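Local coordinates for type III effector Xcv3220-like C-terminal domain-containing protein (Xanthomonas campestris pv. vesicatoria, PDB 4FC9), which is the C-terminal domain of XopL, a type III effector secreted into the plant host, where it probably acts as an E3 ubiquitin ligase, at residues A[60-64]-A[65-69]. Residues are numbered along the deposited sequence; the frame is centred on the assembly and turned at random.
Sequences APSYL and PGKRP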
ATOM      1  N   ALA A  60       1.993  19.790  -1.738  1.00 22.29           N
ATOM      2  CA  ALA A  60       0.919  18.990  -2.322  1.00 22.07           C
ATOM      3  C   ALA A  60       0.331  19.595  -3.600  1.00 22.65           C
ATOM      4  O   ALA A  60      -0.843  19.957  -3.632  1.00 24.92           O
ATOM      5  CB  ALA A  60      -0.174  18.748  -1.297  1.00 21.67           C
ATOM      6  N   PRO A  61       1.143  19.695  -4.664  1.00 21.32           N
ATOM      7  CA  PRO A  61       0.644  20.309  -5.895  1.00 20.37           C
ATOM      8  C   PRO A  61      -0.430  19.449  -6.549  1.00 20.93           C
ATOM      9  O   PRO A  61      -0.504  18.248  -6.286  1.00 17.12           O
ATOM     10  CB  PRO A  61       1.890  20.351  -6.780  1.00 18.79           C
ATOM     11  CG  PRO A  61       2.687  19.189  -6.332  1.00 16.66           C
ATOM     12  CD  PRO A  61       2.496  19.141  -4.844  1.00 19.08           C
ATOM     13  N   SER A  62      -1.257  20.061  -7.387  1.00 19.79           N
ATOM     14  CA  SER A  62      -2.249  19.316  -8.148  1.00 20.06           C
ATOM     15  C   SER A  62      -1.557  18.303  -9.047  1.00 17.38           C
ATOM     16  O   SER A  62      -0.413  18.509  -9.437  1.00 17.90           O
ATOM     17  CB  SER A  62      -3.080  20.278  -8.998  1.00 18.61           C
ATOM     18  OG  SER A  62      -4.035  19.579  -9.777  1.00 17.60           O
ATOM     19  N   TYR A  63      -2.242  17.211  -9.373  1.00 18.07           N
ATOM     20  CA  TYR A  63      -1.738  16.291 -10.389  1.00 17.93           C
ATOM     21  C   TYR A  63      -2.555  16.406 -11.667  1.00 17.71           C
ATOM     22  O   TYR A  63      -2.294  15.720 -12.646  1.00 19.07           O
ATOM     23  CB  TYR A  63      -1.700  14.840  -9.891  1.00 13.34           C
ATOM     24  CG  TYR A  63      -3.019  14.268  -9.418  1.00 16.60           C
ATOM     25  CD1 TYR A  63      -3.973  13.812 -10.321  1.00 19.95           C
ATOM     26  CD2 TYR A  63      -3.300  14.160  -8.063  1.00 17.04           C
ATOM     27  CE1 TYR A  63      -5.175  13.281  -9.884  1.00 19.28           C
ATOM     28  CE2 TYR A  63      -4.489  13.625  -7.622  1.00 17.26           C
ATOM     29  CZ  TYR A  63      -5.425  13.190  -8.534  1.00 18.27           C
ATOM     30  OH  TYR A  63      -6.608  12.659  -8.084  1.00 18.93           O
ATOM     31  N   LEU A  64      -3.543  17.288 -11.651  1.00 19.38           N
ATOM     32  CA  LEU A  64      -4.429  17.452 -12.791  1.00 21.16           C
ATOM     33  C   LEU A  64      -3.746  18.195 -13.929  1.00 19.41           C
ATOM     34  O   LEU A  64      -3.105  19.213 -13.703  1.00 21.74           O
ATOM     35  CB  LEU A  64      -5.688  18.212 -12.370  1.00 22.07           C
ATOM     36  CG  LEU A  64      -6.544  17.537 -11.297  1.00 21.75           C
ATOM     37  CD1 LEU A  64      -7.717  18.424 -10.923  1.00 26.93           C
ATOM     38  CD2 LEU A  64      -7.025  16.172 -11.767  1.00 18.05           C
ATOM     39  N   PRO A  65      -3.881  17.674 -15.157  1.00 18.41           N
ATOM     40  CA  PRO A  65      -3.479  18.420 -16.349  1.00 19.12           C
ATOM     41  C   PRO A  65      -4.121  19.799 -16.316  1.00 21.33           C
ATOM     42  O   PRO A  65      -5.325  19.900 -16.085  1.00 23.33           O
ATOM     43  CB  PRO A  65      -4.086  17.604 -17.484  1.00 17.05           C
ATOM     44  CG  PRO A  65      -4.129  16.227 -16.963  1.00 24.35           C
ATOM     45  CD  PRO A  65      -4.390  16.333 -15.489  1.00 22.40           C
ATOM     46  N   GLY A  66      -3.326  20.842 -16.513  1.00 19.28           N
ATOM     47  CA  GLY A  66      -3.839  22.195 -16.451  1.00 22.06           C
ATOM     48  C   GLY A  66      -3.488  22.910 -15.160  1.00 25.39           C
ATOM     49  O   GLY A  66      -3.422  24.132 -15.130  1.00 30.17           O
ATOM     50  N   LYS A  67      -3.256  22.149 -14.095  1.00 24.26           N
ATOM     51  CA  LYS A  67      -2.949  22.722 -12.784  1.00 22.21           C
ATOM     52  C   LYS A  67      -1.597  22.240 -12.256  1.00 17.35           C
ATOM     53  O   LYS A  67      -0.938  22.922 -11.475  1.00 18.67           O
ATOM     54  CB  LYS A  67      -4.044  22.356 -11.780  1.00 20.30           C
ATOM     55  CG  LYS A  67      -5.441  22.817 -12.163  1.00 23.57           C
ATOM     56  CD  LYS A  67      -5.593  24.310 -11.959  1.00 34.14           C
ATOM     57  CE  LYS A  67      -7.047  24.745 -12.055  1.00 37.41           C
ATOM     58  NZ  LYS A  67      -7.210  26.194 -11.755  1.00 44.29           N
ATOM     59  N   ARG A  68      -1.194  21.058 -12.700  1.00 18.14           N
ATOM     60  CA  ARG A  68       0.011  20.395 -12.215  1.00 17.94           C
ATOM     61  C   ARG A  68       1.297  21.161 -12.542  1.00 19.13           C
ATOM     62  O   ARG A  68       1.292  22.041 -13.401  1.00 20.91           O
ATOM     63  CB  ARG A  68       0.072  18.992 -12.823  1.00 16.97           C
ATOM     64  CG  ARG A  68       0.156  18.993 -14.331  1.00 19.50           C
ATOM     65  CD  ARG A  68       0.296  17.586 -14.862  1.00 21.84           C
ATOM     66  NE  ARG A  68       0.102  17.525 -16.302  1.00 20.93           N
ATOM     67  CZ  ARG A  68      -0.043  16.395 -16.981  1.00 22.94           C
ATOM     68  NH1 ARG A  68      -0.015  15.231 -16.346  1.00 23.56           N
ATOM     69  NH2 ARG A  68      -0.220  16.430 -18.296  1.00 23.56           N
ATOM     70  N   PRO A  69       2.409  20.824 -11.861  1.00 21.00           N
ATOM     71  CA  PRO A  69       3.681  21.448 -12.227  1.00 20.46           C
ATOM     72  C   PRO A  69       4.026  21.043 -13.640  1.00 19.15           C
ATOM     73  O   PRO A  69       3.843  19.879 -13.993  1.00 20.79           O
ATOM     74  CB  PRO A  69       4.677  20.823 -11.251  1.00 23.23           C
ATOM     75  CG  PRO A  69       3.841  20.325 -10.108  1.00 23.35           C
ATOM     76  CD  PRO A  69       2.569  19.878 -10.742  1.00 23.66           C
TER
HETATM   77  O   HOH W   1       0.226  22.303  -8.944  0.62 18.01           O
HETATM   78  O   HOH W   2      -0.091  14.639 -13.462  1.00 20.50           O
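Arg68 sets CG between its own backbone N and carbonyl carbon (chi1 62°), and from there the extended chain runs back past the carbonyl of Leu64 until the guanidinium lies beneath the ring of Pro65. CG of Pro65 sits 4.0 Å above the guanidinium plane, over its centre. In that same plane, at the edge, a water accepts from Arg68 NH1 at 2.9 Å and also reaches Tyr63 O, so the arginine tip is tied to the backbone at the start of the bend. Ser62 swings OG opposite its backbone N (chi1 179°), where it accepts from Leu64 N at 3.0 Å in an ST turn and rests against Lys67 CB, 3.4 Å from OG. The chain reverses here through a type II beta turn, Leu64-Pro65-Gly66-Lys67, with Gly66 taking the positive phi of the third position. The turn belongs to the long loop joining helix 32-49 to helix 79-88 of this all-helical effector domain. Two amides grip Leu64 O: Lys67 N, at 3.0 Å, comes from above the carbonyl plane, while Arg68 N, at 2.8 Å, arrives nearly along the C=O axis. Beyond the turn the two limbs stay together. Ser62 O takes a CA-H contact from Arg68, and a second water accepts weakly from Ser62 N while donating to Lys67 O. Further down, the side chains of Pro61 and Pro69 cross at about a right angle, with Pro61 CB 3.9 Å from Pro69 CG. Tyr63 turns the other way, packing on Val152 and Leu155 of helix 152-171 and hydrogen-bonding through OH to Val48 O.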